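Local coordinates for phospholyase (Arthrobacter aurescens, PDB 5G4I), which uses pyridoxal phosphate to eliminate phosphate from its substrate, probably phosphoethanolamine, in a phospholyase reaction on a class III transaminase fold, at residues 55-61 with 395-401; 95-99 with 319-323; 135-141 with 210-216; 258-264 with 335-339. All coordinates share one frame; numbering follows the deposited sequence.

Contact 1: residues 55-61 with 395-401. With PO4 (phosphate ion), chain D.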
loop_
_atom_site.group_PDB
_atom_site.type_symbol
_atom_site.label_atom_id
_atom_site.label_comp_id
_atom_site.label_asym_id
_atom_site.label_seq_id
_atom_site.Cartn_x
_atom_site.Cartn_y
_atom_site.Cartn_z
ATOM N N LYS A 55 -3.155 -11.813 31.472
ATOM C CA LYS A 55 -2.561 -13.154 31.141
ATOM C C LYS A 55 -1.412 -12.950 30.152
ATOM O O LYS A 55 -1.541 -12.096 29.161
ATOM C CB LYS A 55 -3.593 -14.094 30.547
ATOM C CG LYS A 55 -3.149 -15.512 30.220
ATOM C CD LYS A 55 -4.375 -16.405 29.960
ATOM C CE LYS A 55 -4.047 -17.789 29.315
ATOM N NZ LYS A 55 -3.249 -18.573 30.235
ATOM N N VAL A 56 -0.330 -13.670 30.362
ATOM C CA VAL A 56 0.892 -13.613 29.522
ATOM C C VAL A 56 0.975 -14.814 28.590
ATOM O O VAL A 56 0.733 -15.982 28.981
ATOM C CB VAL A 56 2.154 -13.491 30.404
ATOM C CG1 VAL A 56 3.424 -13.509 29.540
ATOM C CG2 VAL A 56 2.108 -12.254 31.230
ATOM N N TYR A 57 1.372 -14.550 27.320
ATOM C CA TYR A 57 1.480 -15.596 26.340
ATOM C C TYR A 57 2.885 -15.570 25.637
ATOM O O TYR A 57 3.443 -14.466 25.422
ATOM C CB TYR A 57 0.426 -15.461 25.199
ATOM C CG TYR A 57 -1.023 -15.359 25.640
ATOM C CD1 TYR A 57 -1.500 -14.153 26.118
ATOM C CD2 TYR A 57 -1.834 -16.426 25.590
ATOM C CE1 TYR A 57 -2.823 -14.027 26.548
ATOM C CE2 TYR A 57 -3.204 -16.327 25.956
ATOM C CZ TYR A 57 -3.612 -15.150 26.527
ATOM O OH TYR A 57 -4.947 -15.040 26.908
ATOM N N LEU A 58 3.320 -16.767 25.284
ATOM C CA LEU A 58 4.493 -16.977 24.403
ATOM C C LEU A 58 3.975 -16.888 22.948
ATOM O O LEU A 58 3.087 -17.608 22.554
ATOM C CB LEU A 58 5.143 -18.333 24.667
ATOM C CG LEU A 58 6.374 -18.686 23.776
ATOM C CD1 LEU A 58 7.477 -17.701 23.908
ATOM C CD2 LEU A 58 6.858 -20.114 24.081
ATOM N N ASP A 59 4.595 -15.961 22.141
ATOM C CA ASP A 59 4.249 -15.795 20.724
ATOM C C ASP A 59 4.898 -16.844 19.843
ATOM O O ASP A 59 6.109 -16.722 19.578
ATOM C CB ASP A 59 4.615 -14.365 20.264
ATOM C CG ASP A 59 4.037 -13.989 18.891
ATOM O OD1 ASP A 59 3.606 -14.909 18.154
ATOM O OD2 ASP A 59 4.045 -12.761 18.632
ATOM N N GLY A 60 4.163 -17.888 19.438
ATOM C CA GLY A 60 4.612 -18.850 18.413
ATOM C C GLY A 60 4.094 -18.685 17.001
ATOM O O GLY A 60 4.082 -19.646 16.204
ATOM N N TYR A 61 3.643 -17.434 16.721
ATOM C CA TYR A 61 2.897 -17.162 15.480
ATOM C C TYR A 61 3.312 -15.961 14.647
ATOM O O TYR A 61 3.243 -16.016 13.411
ATOM C CB TYR A 61 1.327 -17.077 15.807
ATOM C CG TYR A 61 0.469 -16.640 14.621
ATOM C CD1 TYR A 61 0.294 -17.460 13.580
ATOM C CD2 TYR A 61 0.117 -15.316 14.512
ATOM C CE1 TYR A 61 -0.366 -16.996 12.432
ATOM C CE2 TYR A 61 -0.512 -14.845 13.375
ATOM C CZ TYR A 61 -0.750 -15.734 12.420
ATOM O OH TYR A 61 -1.374 -15.189 11.282
ATOM N N ARG A 395 -3.525 -22.005 23.512
ATOM C CA ARG A 395 -3.837 -20.672 24.061
ATOM C C ARG A 395 -4.061 -20.692 25.582
ATOM O O ARG A 395 -3.553 -19.880 26.304
ATOM C CB ARG A 395 -5.037 -20.012 23.311
ATOM C CG ARG A 395 -5.517 -18.692 23.858
ATOM C CD ARG A 395 -6.914 -18.212 23.397
ATOM N NE ARG A 395 -7.892 -19.313 23.464
ATOM C CZ ARG A 395 -8.417 -19.785 24.622
ATOM N NH1 ARG A 395 -8.129 -19.254 25.806
ATOM N NH2 ARG A 395 -9.278 -20.771 24.563
ATOM N N GLU A 396 -4.926 -21.668 26.018
ATOM C CA GLU A 396 -5.158 -21.789 27.468
ATOM C C GLU A 396 -3.881 -22.025 28.286
ATOM O O GLU A 396 -3.709 -21.458 29.352
ATOM C CB GLU A 396 -6.216 -22.890 27.779
ATOM C CG GLU A 396 -7.626 -22.439 27.444
ATOM C CD GLU A 396 -8.263 -21.461 28.481
ATOM O OE1 GLU A 396 -7.904 -21.435 29.712
ATOM O OE2 GLU A 396 -9.134 -20.672 28.076
ATOM N N ARG A 397 -2.950 -22.745 27.656
ATOM C CA ARG A 397 -1.615 -23.018 28.217
ATOM C C ARG A 397 -0.602 -21.869 28.097
ATOM O O ARG A 397 0.507 -21.935 28.591
ATOM C CB ARG A 397 -1.028 -24.307 27.573
ATOM C CG ARG A 397 -1.778 -25.642 27.893
ATOM C CD ARG A 397 -1.310 -26.784 27.035
ATOM N NE ARG A 397 -1.902 -28.082 27.432
ATOM C CZ ARG A 397 -1.499 -28.806 28.482
ATOM N NH1 ARG A 397 -0.444 -28.470 29.204
ATOM N NH2 ARG A 397 -2.163 -29.932 28.766
ATOM N N GLY A 398 -1.019 -20.774 27.473
ATOM C CA GLY A 398 -0.167 -19.609 27.350
ATOM C C GLY A 398 0.696 -19.584 26.070
ATOM O O GLY A 398 1.757 -18.946 26.131
ATOM N N VAL A 399 0.249 -20.213 25.014
ATOM C CA VAL A 399 1.084 -20.260 23.736
ATOM C C VAL A 399 0.180 -19.929 22.555
ATOM O O VAL A 399 -0.837 -20.577 22.338
ATOM C CB VAL A 399 1.824 -21.615 23.534
ATOM C CG1 VAL A 399 2.799 -21.524 22.323
ATOM C CG2 VAL A 399 2.595 -22.016 24.809
ATOM N N LEU A 400 0.610 -18.967 21.710
ATOM C CA LEU A 400 -0.138 -18.585 20.500
ATOM C C LEU A 400 0.408 -19.306 19.258
ATOM O O LEU A 400 1.568 -19.104 18.907
ATOM C CB LEU A 400 -0.072 -17.029 20.274
ATOM C CG LEU A 400 -0.501 -16.181 21.453
ATOM C CD1 LEU A 400 -0.295 -14.688 21.099
ATOM C CD2 LEU A 400 -1.917 -16.507 21.876
ATOM N N ILE A 401 -0.381 -20.154 18.622
ATOM C CA ILE A 401 -0.121 -20.831 17.378
ATOM C C ILE A 401 -1.369 -20.766 16.448
ATOM O O ILE A 401 -2.428 -20.282 16.864
ATOM C CB ILE A 401 0.367 -22.279 17.605
ATOM C CG1 ILE A 401 -0.711 -23.145 18.286
ATOM C CG2 ILE A 401 1.727 -22.334 18.314
ATOM C CD1 ILE A 401 -0.443 -24.617 18.184
HETATM P P PO4 D . -0.505 -14.591 8.290
HETATM O O1 PO4 D . 0.521 -15.221 7.546
HETATM O O2 PO4 D . -0.054 -13.760 9.489
HETATM O O3 PO4 D . -0.905 -15.841 9.064
HETATM O O4 PO4 D . -1.667 -13.957 7.571
HETATM O O HOH W 1 -6.919 -17.016 26.977
#
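L58 and V399, with D59 and L400, make the parallel pairing that joins strand 56-59 to strand 399-404 within a mixed sheet. L58 N donates to G398 O at 2.8 Å, and L58 O takes the N-H of L400 at 2.9 Å, almost straight (173°). L58 and V399 turn to the face covered by helix 421-436, where branched aliphatic chains fit. On the other face L400 CD2 lies 3.7 Å from Y57 CD2, the side chains crossing at about a right angle. Y57 CG is anti to its own carbonyl carbon (chi1 -54°), which carries the ring back along R395; there CE2 reaches R395 O, 3.6 Å away at the ring edge. The Y57 hydroxyl, bonded to D51, is linked to R395 NH1 through a water. R395 holds E396 and E392 as salt-bridge partners. Just after helix 384-396, G398 takes part in a Schellman motif; with its positive phi a CB would press on the preceding carbonyl O, so glycine suits. K55, extended until a bend at chi4 (64°), brings NZ over the carbonyl plane at this helix end, 3.1 Å from E396 O. At the end of strand 56-59, D59 OD1 accepts from Y61 N at 2.9 Å, an Asx turn, while OD2 meets H69. Y61 turns its hydroxyl to a phosphate ion, doubtfully close, that R414, Q254 and R90 of the second subunit also hold.

Contact 2: residues 95-99 with 319-323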
loop_
_atom_site.group_PDB
_atom_site.type_symbol
_atom_site.label_atom_id
_atom_site.label_comp_id
_atom_site.label_asym_id
_atom_site.label_seq_id
_atom_site.Cartn_x
_atom_site.Cartn_y
_atom_site.Cartn_z
ATOM N N ARG A 95 18.832 8.751 3.748
ATOM C CA ARG A 95 18.352 7.531 4.436
ATOM C C ARG A 95 17.843 6.453 3.475
ATOM O O ARG A 95 18.162 5.238 3.686
ATOM C CB ARG A 95 17.244 7.804 5.508
ATOM C CG ARG A 95 17.551 8.877 6.554
ATOM C CD ARG A 95 18.849 8.748 7.343
ATOM N NE ARG A 95 19.074 7.459 7.948
ATOM C CZ ARG A 95 18.602 7.043 9.131
ATOM N NH1 ARG A 95 17.712 7.763 9.794
ATOM N NH2 ARG A 95 18.927 5.842 9.641
ATOM N N VAL A 96 17.075 6.837 2.448
ATOM C CA VAL A 96 16.594 5.839 1.481
ATOM C C VAL A 96 17.742 5.154 0.711
ATOM O O VAL A 96 17.668 3.960 0.402
ATOM C CB VAL A 96 15.514 6.393 0.505
ATOM C CG1 VAL A 96 16.055 7.511 -0.376
ATOM C CG2 VAL A 96 14.860 5.250 -0.296
ATOM N N VAL A 97 18.781 5.955 0.431
ATOM C CA VAL A 97 19.932 5.375 -0.290
ATOM C C VAL A 97 20.691 4.396 0.595
ATOM O O VAL A 97 21.105 3.306 0.157
ATOM C CB VAL A 97 20.834 6.521 -0.837
ATOM C CG1 VAL A 97 22.063 5.943 -1.582
ATOM C CG2 VAL A 97 20.027 7.319 -1.822
ATOM N N GLU A 98 20.929 4.781 1.851
ATOM C CA GLU A 98 21.569 3.925 2.820
ATOM C C GLU A 98 20.794 2.586 2.981
ATOM O O GLU A 98 21.360 1.484 2.998
ATOM C CB GLU A 98 21.677 4.569 4.192
ATOM C CG GLU A 98 22.610 5.754 4.224
ATOM C CD GLU A 98 22.349 6.719 5.412
ATOM O OE1 GLU A 98 21.550 6.395 6.384
ATOM O OE2 GLU A 98 22.999 7.830 5.332
ATOM N N TYR A 99 19.467 2.699 3.106
ATOM C CA TYR A 99 18.657 1.472 3.214
ATOM C C TYR A 99 18.696 0.618 1.919
ATOM O O TYR A 99 18.850 -0.604 2.061
ATOM C CB TYR A 99 17.173 1.811 3.581
ATOM C CG TYR A 99 16.318 0.585 3.782
ATOM C CD1 TYR A 99 16.728 -0.521 4.532
ATOM C CD2 TYR A 99 15.090 0.510 3.184
ATOM C CE1 TYR A 99 15.961 -1.685 4.658
ATOM C CE2 TYR A 99 14.228 -0.610 3.397
ATOM C CZ TYR A 99 14.699 -1.699 4.122
ATOM O OH TYR A 99 13.910 -2.859 4.292
ATOM N N SER A 319 12.569 4.201 5.776
ATOM C CA SER A 319 13.964 3.769 5.536
ATOM C C SER A 319 14.688 3.533 6.858
ATOM O O SER A 319 15.448 2.547 6.983
ATOM C CB SER A 319 14.668 4.805 4.673
ATOM O OG SER A 319 14.012 4.995 3.393
ATOM N N ALA A 320 14.521 4.427 7.839
ATOM C CA ALA A 320 15.136 4.268 9.196
ATOM C C ALA A 320 14.661 2.963 9.849
ATOM O O ALA A 320 15.441 2.212 10.475
ATOM C CB ALA A 320 14.877 5.511 10.058
ATOM N N ALA A 321 13.325 2.671 9.782
ATOM C CA ALA A 321 12.764 1.438 10.299
ATOM C C ALA A 321 13.391 0.170 9.669
ATOM O O ALA A 321 13.845 -0.772 10.371
ATOM C CB ALA A 321 11.280 1.408 10.081
ATOM N N GLY A 322 13.462 0.194 8.314
ATOM C CA GLY A 322 14.024 -0.982 7.647
ATOM C C GLY A 322 15.531 -1.168 7.914
ATOM O O GLY A 322 15.988 -2.324 8.085
ATOM N N LEU A 323 16.281 -0.044 8.021
ATOM C CA LEU A 323 17.723 -0.154 8.338
ATOM C C LEU A 323 17.897 -0.732 9.757
ATOM O O LEU A 323 18.790 -1.570 9.984
ATOM C CB LEU A 323 18.364 1.236 8.222
ATOM C CG LEU A 323 18.856 1.723 6.892
ATOM C CD1 LEU A 323 19.015 3.281 6.983
ATOM C CD2 LEU A 323 20.202 0.961 6.574
HETATM O O HOH W 2 17.916 3.331 11.234
HETATM O O HOH W 3 14.506 -4.263 6.529
#
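Y99 OH donates to a water 2.7 Å away, and that water in turn donates to G322 O, so the hydroxyl of the buried Y99 is tied to the backbone of the facing helix. G322 CA sits over one face of the ring, 4.0 Å from its centroid, a CH-pi contact. Only glycine allows this, because a CB at 322 would run into Y99 CZ. Y99 CG stands anti to the backbone N (chi1 -177°), which lets the side chains of Y99 and L323 slide past each other in opposite directions, Y99 CB 3.7 Å from L323 CG. At the other end S319, small enough to let the backbones come near, sets its CB 3.7 Å from R95 O; its OG rests on V96 CA at 3.3 Å and bonds back to N315 O. R95 folds at chi2 and chi3, which brings its guanidinium over A320. NH1 is 3.6 Å from A320 CB and is bonded to Q81, while NE meets E98 OE1 in a salt bridge 3.1 Å long, in the guanidinium plane. A320 is small enough to fit beneath it. Helices 94-104 and 316-331 run the same way here, the axes of the two short segments 8.8 Å apart and inclined by 28°; V96 and Y99 also pack on L116 of strand 113-117, and R22 of the second subunit touches V97 and E98.

Contact 3: residues 135-141 with 210-216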
loop_
_atom_site.group_PDB
_atom_site.type_symbol
_atom_site.label_atom_id
_atom_site.label_comp_id
_atom_site.label_asym_id
_atom_site.label_seq_id
_atom_site.Cartn_x
_atom_site.Cartn_y
_atom_site.Cartn_z
ATOM N N THR A 135 7.045 -8.793 -20.941
ATOM C CA THR A 135 6.852 -10.042 -21.668
ATOM C C THR A 135 5.930 -9.842 -22.852
ATOM O O THR A 135 6.013 -10.661 -23.848
ATOM C CB THR A 135 6.305 -11.152 -20.795
ATOM O OG1 THR A 135 4.963 -10.893 -20.346
ATOM C CG2 THR A 135 7.282 -11.503 -19.654
ATOM N N GLY A 136 5.014 -8.859 -22.797
ATOM C CA GLY A 136 3.947 -8.779 -23.821
ATOM C C GLY A 136 2.890 -9.881 -23.713
ATOM O O GLY A 136 2.025 -10.039 -24.622
ATOM N N ASN A 137 2.922 -10.656 -22.617
ATOM C CA ASN A 137 2.023 -11.733 -22.315
ATOM C C ASN A 137 1.199 -11.422 -21.045
ATOM O O ASN A 137 1.586 -10.522 -20.243
ATOM C CB ASN A 137 2.792 -13.078 -22.086
ATOM C CG ASN A 137 3.566 -13.584 -23.297
ATOM O OD1 ASN A 137 4.650 -14.262 -23.179
ATOM N ND2 ASN A 137 3.077 -13.243 -24.440
ATOM N N THR A 138 0.102 -12.131 -20.818
ATOM C CA THR A 138 -0.706 -11.949 -19.586
ATOM C C THR A 138 -0.851 -13.211 -18.749
ATOM O O THR A 138 -1.363 -13.150 -17.562
ATOM C CB THR A 138 -2.156 -11.481 -19.921
ATOM O OG1 THR A 138 -2.741 -12.394 -20.926
ATOM C CG2 THR A 138 -2.160 -10.088 -20.479
ATOM N N GLY A 139 -0.476 -14.417 -19.210
ATOM C CA GLY A 139 -0.702 -15.630 -18.462
ATOM C C GLY A 139 0.052 -15.757 -17.125
ATOM O O GLY A 139 1.220 -15.346 -17.049
ATOM N N VAL A 140 -0.673 -16.245 -16.096
ATOM C CA VAL A 140 -0.098 -16.430 -14.755
ATOM C C VAL A 140 -0.172 -17.876 -14.330
ATOM O O VAL A 140 -1.272 -18.501 -14.322
ATOM C CB VAL A 140 -0.814 -15.509 -13.739
ATOM C CG1 VAL A 140 -0.322 -15.786 -12.293
ATOM C CG2 VAL A 140 -0.663 -14.056 -14.098
ATOM N N LEU A 141 0.949 -18.469 -13.876
ATOM C CA LEU A 141 0.992 -19.774 -13.202
ATOM C C LEU A 141 1.151 -19.559 -11.694
ATOM O O LEU A 141 2.099 -18.855 -11.285
ATOM C CB LEU A 141 2.195 -20.587 -13.736
ATOM C CG LEU A 141 2.170 -20.983 -15.227
ATOM C CD1 LEU A 141 3.493 -21.645 -15.588
ATOM C CD2 LEU A 141 1.058 -21.891 -15.605
ATOM N N HIS A 210 -3.195 -15.948 -24.206
ATOM C CA HIS A 210 -2.575 -15.207 -23.098
ATOM C C HIS A 210 -1.072 -15.265 -23.069
ATOM O O HIS A 210 -0.390 -14.361 -22.554
ATOM C CB HIS A 210 -3.102 -15.740 -21.757
ATOM C CG HIS A 210 -4.586 -15.930 -21.689
ATOM N ND1 HIS A 210 -5.505 -14.908 -21.695
ATOM C CD2 HIS A 210 -5.287 -17.069 -21.648
ATOM C CE1 HIS A 210 -6.718 -15.424 -21.654
ATOM N NE2 HIS A 210 -6.614 -16.729 -21.597
ATOM N N GLY A 211 -0.463 -16.347 -23.584
ATOM C CA GLY A 211 0.935 -16.566 -23.430
ATOM C C GLY A 211 1.318 -16.724 -21.942
ATOM O O GLY A 211 0.419 -16.845 -21.098
ATOM N N VAL A 212 2.609 -16.749 -21.647
ATOM C CA VAL A 212 3.050 -16.879 -20.224
ATOM C C VAL A 212 3.802 -15.595 -19.855
ATOM O O VAL A 212 4.883 -15.256 -20.392
ATOM C CB VAL A 212 3.976 -18.108 -20.041
ATOM C CG1 VAL A 212 4.410 -18.193 -18.549
ATOM C CG2 VAL A 212 3.280 -19.383 -20.487
ATOM N N SER A 213 3.268 -14.858 -18.838
ATOM C CA SER A 213 3.939 -13.699 -18.251
ATOM C C SER A 213 4.851 -14.125 -17.035
ATOM O O SER A 213 6.016 -13.757 -16.994
ATOM C CB SER A 213 2.918 -12.615 -17.815
ATOM O OG SER A 213 3.611 -11.475 -17.289
ATOM N N VAL A 214 4.275 -14.887 -16.128
ATOM C CA VAL A 214 4.995 -15.207 -14.871
ATOM C C VAL A 214 4.633 -16.591 -14.321
ATOM O O VAL A 214 3.490 -17.088 -14.500
ATOM C CB VAL A 214 4.706 -14.212 -13.735
ATOM C CG1 VAL A 214 5.082 -12.797 -14.084
ATOM C CG2 VAL A 214 3.359 -14.240 -13.243
ATOM N N PHE A 215 5.563 -17.140 -13.515
ATOM C CA PHE A 215 5.286 -18.103 -12.416
ATOM C C PHE A 215 5.572 -17.356 -11.105
ATOM O O PHE A 215 6.680 -16.801 -10.961
ATOM C CB PHE A 215 6.222 -19.360 -12.562
ATOM C CG PHE A 215 6.245 -20.291 -11.387
ATOM C CD1 PHE A 215 5.109 -20.909 -10.970
ATOM C CD2 PHE A 215 7.471 -20.615 -10.740
ATOM C CE1 PHE A 215 5.116 -21.866 -9.918
ATOM C CE2 PHE A 215 7.457 -21.503 -9.696
ATOM C CZ PHE A 215 6.316 -22.147 -9.276
ATOM N N LEU A 216 4.609 -17.355 -10.216
ATOM C CA LEU A 216 4.676 -16.605 -8.953
ATOM C C LEU A 216 4.485 -17.636 -7.832
ATOM O O LEU A 216 3.543 -18.473 -7.855
ATOM C CB LEU A 216 3.485 -15.603 -8.888
ATOM C CG LEU A 216 3.207 -14.881 -7.589
ATOM C CD1 LEU A 216 4.388 -14.074 -7.086
ATOM C CD2 LEU A 216 1.955 -13.997 -7.735
HETATM O O HOH W 4 0.252 -12.841 -25.590
HETATM O O HOH W 5 -2.033 -11.584 -23.679
HETATM O O HOH W 6 -5.367 -12.285 -21.550
#
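V140 pairs with V214, and L141 with F215, as parallel neighbours in the mixed sheet of the large domain. L141 N donates to V214 O at 3.0 Å, and L141 O takes L216 N at 3.1 Å. Just before the strands G139 O accepts S213 N at 2.8 Å and V214 N at 3.2 Å. The valines lie side by side on the face where helix 120-135 packs; L141 and F215 meet helix 233-243 on the other. This is the alpha/beta layering of fold type I pyridoxal phosphate enzymes, whose covered strands suit beta-branched and aromatic residues. G139 must lack a side chain, since a CB would strike G211 O. H210 O receives T138 N at 2.9 Å, and a water joins T138 OG1 to H210 ND1. At the end of helix 120-135, T135 OG1, between its own backbone N and carbonyl carbon (chi1 67°), accepts N137 N at 3.1 Å in an ST turn and bonds A131 O; a valine there would probably leave the N137 amide and A131 O without this shared partner and free the turn to shift. T135 OG1 lies 3.4 Å from S213 OG; the small S213 CB lies 3.5 Å from N137 O.

Contact 4: residues 258-264 with 335-339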
loop_
_atom_site.group_PDB
_atom_site.type_symbol
_atom_site.label_atom_id
_atom_site.label_comp_id
_atom_site.label_asym_id
_atom_site.label_seq_id
_atom_site.Cartn_x
_atom_site.Cartn_y
_atom_site.Cartn_z
ATOM N N GLY A 258 15.651 -14.244 6.425
ATOM C CA GLY A 258 16.325 -15.300 7.225
ATOM C C GLY A 258 15.462 -16.208 8.022
ATOM O O GLY A 258 15.939 -17.139 8.750
ATOM N N ARG A 259 14.155 -16.174 7.747
ATOM C CA ARG A 259 13.165 -17.116 8.369
ATOM C C ARG A 259 13.536 -18.593 8.234
ATOM O O ARG A 259 13.304 -19.384 9.156
ATOM C CB ARG A 259 11.794 -16.844 7.782
ATOM C CG ARG A 259 10.634 -17.833 8.122
ATOM C CD ARG A 259 10.273 -17.802 9.574
ATOM N NE ARG A 259 9.916 -16.486 10.075
ATOM C CZ ARG A 259 9.575 -16.309 11.372
ATOM N NH1 ARG A 259 9.659 -17.338 12.212
ATOM N NH2 ARG A 259 9.348 -15.088 11.859
ATOM N N THR A 260 14.043 -18.980 7.071
ATOM C CA THR A 260 14.389 -20.392 6.808
ATOM C C THR A 260 15.737 -20.808 7.425
ATOM O O THR A 260 16.014 -22.036 7.405
ATOM C CB THR A 260 14.498 -20.729 5.275
ATOM O OG1 THR A 260 15.582 -20.050 4.697
ATOM C CG2 THR A 260 13.190 -20.412 4.500
ATOM N N GLY A 261 16.527 -19.874 7.969
ATOM C CA GLY A 261 17.832 -20.224 8.630
ATOM C C GLY A 261 18.965 -20.485 7.619
ATOM O O GLY A 261 20.074 -19.944 7.839
ATOM N N SER A 262 18.703 -21.261 6.537
ATOM C CA SER A 262 19.749 -21.694 5.635
ATOM C C SER A 262 20.134 -20.698 4.585
ATOM O O SER A 262 21.109 -20.938 3.850
ATOM C CB SER A 262 19.365 -23.037 5.019
ATOM O OG SER A 262 18.092 -23.023 4.381
ATOM N N GLY A 263 19.361 -19.607 4.445
ATOM C CA GLY A 263 19.690 -18.493 3.517
ATOM C C GLY A 263 18.830 -17.255 3.886
ATOM O O GLY A 263 17.810 -17.449 4.584
ATOM N N MET A 264 19.192 -16.079 3.396
ATOM C CA MET A 264 18.366 -14.903 3.596
ATOM C C MET A 264 16.986 -15.058 2.939
ATOM O O MET A 264 15.931 -14.617 3.529
ATOM C CB MET A 264 19.075 -13.637 3.087
ATOM C CG MET A 264 18.392 -12.418 3.537
ATOM S SD MET A 264 18.542 -12.072 5.398
ATOM C CE MET A 264 18.062 -10.355 5.149
ATOM N N MET A 335 19.816 -14.955 11.928
ATOM C CA MET A 335 19.659 -15.950 10.839
ATOM C C MET A 335 20.400 -17.287 11.224
ATOM O O MET A 335 19.823 -18.408 11.082
ATOM C CB MET A 335 20.074 -15.398 9.451
ATOM C CG MET A 335 19.918 -16.415 8.377
ATOM S SD MET A 335 20.337 -15.749 6.736
ATOM C CE MET A 335 21.197 -17.020 5.985
ATOM N N ALA A 336 21.708 -17.157 11.625
ATOM C CA ALA A 336 22.443 -18.354 12.001
ATOM C C ALA A 336 21.815 -19.081 13.188
ATOM O O ALA A 336 21.767 -20.341 13.224
ATOM C CB ALA A 336 23.904 -18.016 12.252
ATOM N N LYS A 337 21.332 -18.297 14.169
ATOM C CA LYS A 337 20.679 -18.892 15.358
ATOM C C LYS A 337 19.433 -19.649 14.912
ATOM O O LYS A 337 19.125 -20.736 15.436
ATOM C CB LYS A 337 20.344 -17.811 16.387
ATOM C CG LYS A 337 21.547 -17.230 17.192
ATOM C CD LYS A 337 21.151 -16.065 18.067
ATOM C CE LYS A 337 22.358 -15.566 18.882
ATOM N NZ LYS A 337 21.983 -14.266 19.524
ATOM N N ALA A 338 18.631 -19.090 13.979
ATOM C CA ALA A 338 17.400 -19.757 13.491
ATOM C C ALA A 338 17.770 -21.094 12.758
ATOM O O ALA A 338 17.015 -22.077 12.811
ATOM C CB ALA A 338 16.622 -18.817 12.535
ATOM N N ASP A 339 18.882 -21.123 11.994
ATOM C CA ASP A 339 19.303 -22.339 11.335
ATOM C C ASP A 339 19.599 -23.452 12.375
ATOM O O ASP A 339 19.072 -24.587 12.274
ATOM C CB ASP A 339 20.576 -22.071 10.511
ATOM C CG ASP A 339 20.948 -23.177 9.625
ATOM O OD1 ASP A 339 20.209 -23.717 8.759
ATOM O OD2 ASP A 339 22.148 -23.611 9.774
HETATM O O HOH W 7 17.618 -24.217 8.204
#
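M335 and D339, one turn apart in the first part of helix 334-355, lean on the glycine-rich loop 258-264, whose opening residues G258 to G261 form a type I beta turn. M335 comes first and carries the most contact. Its CG is anti to the backbone N (chi1 180°), and the next torsion is extended too, so the unbranched chain runs straight out over the loop. CG passes 3.6 Å from G261 O and 3.9 Å from G258 CA, and M335 SD lies 4.3 Å from M264 SD, whose own side chain packs on helix 316-331. Methionine suits this slot because it is long, slim and pliable; the placing of its terminal methyl against G263 is doubtful. An alanine here would probably open a gap beside M264 and leave the loop without its main apolar cover. One turn on, A338 directs a small CB to G258 O, at 4.2 Å, where a bulkier group would meet the turn. G261 passes close to the helix, its CA 3.7 Å from D339 CA. Glycine suits this place on two counts: a CB would clash with D339 CA, and positive phi favours it. R259, between the glycines, points away and bonds L367 O and P415 O, tying the turn to other loops. D339 closes the series: its CB rests 3.5 Å from G261 O, and its carboxylate suits the place because OD1 can accept, at 2.7 Å, from a water that also donates to T260 O at 2.8 Å.

The four contacts join different parts of one class III aminotransferase chain. Contacts 1 and 3 belong to separate sheets on opposite sides of the chain's centre, their own centres 42 Å apart, yet each leads toward the cofactor: the Y61 side chain is about 9 Å from a bound pyridoxal phosphate, that of L216 about 7 Å. Contact 4 comes within about 6 Å of contact 1 at nearest atoms, and its loop follows the cofactor-binding Q254 in sequence. Contacts 2 and 4 use consecutive helices, 316-331 and 334-355, with centres 22 Å apart. Contacts 1 and 2 both touch the second subunit, whereas no other chain of the assembly touches the segments of contacts 3 and 4.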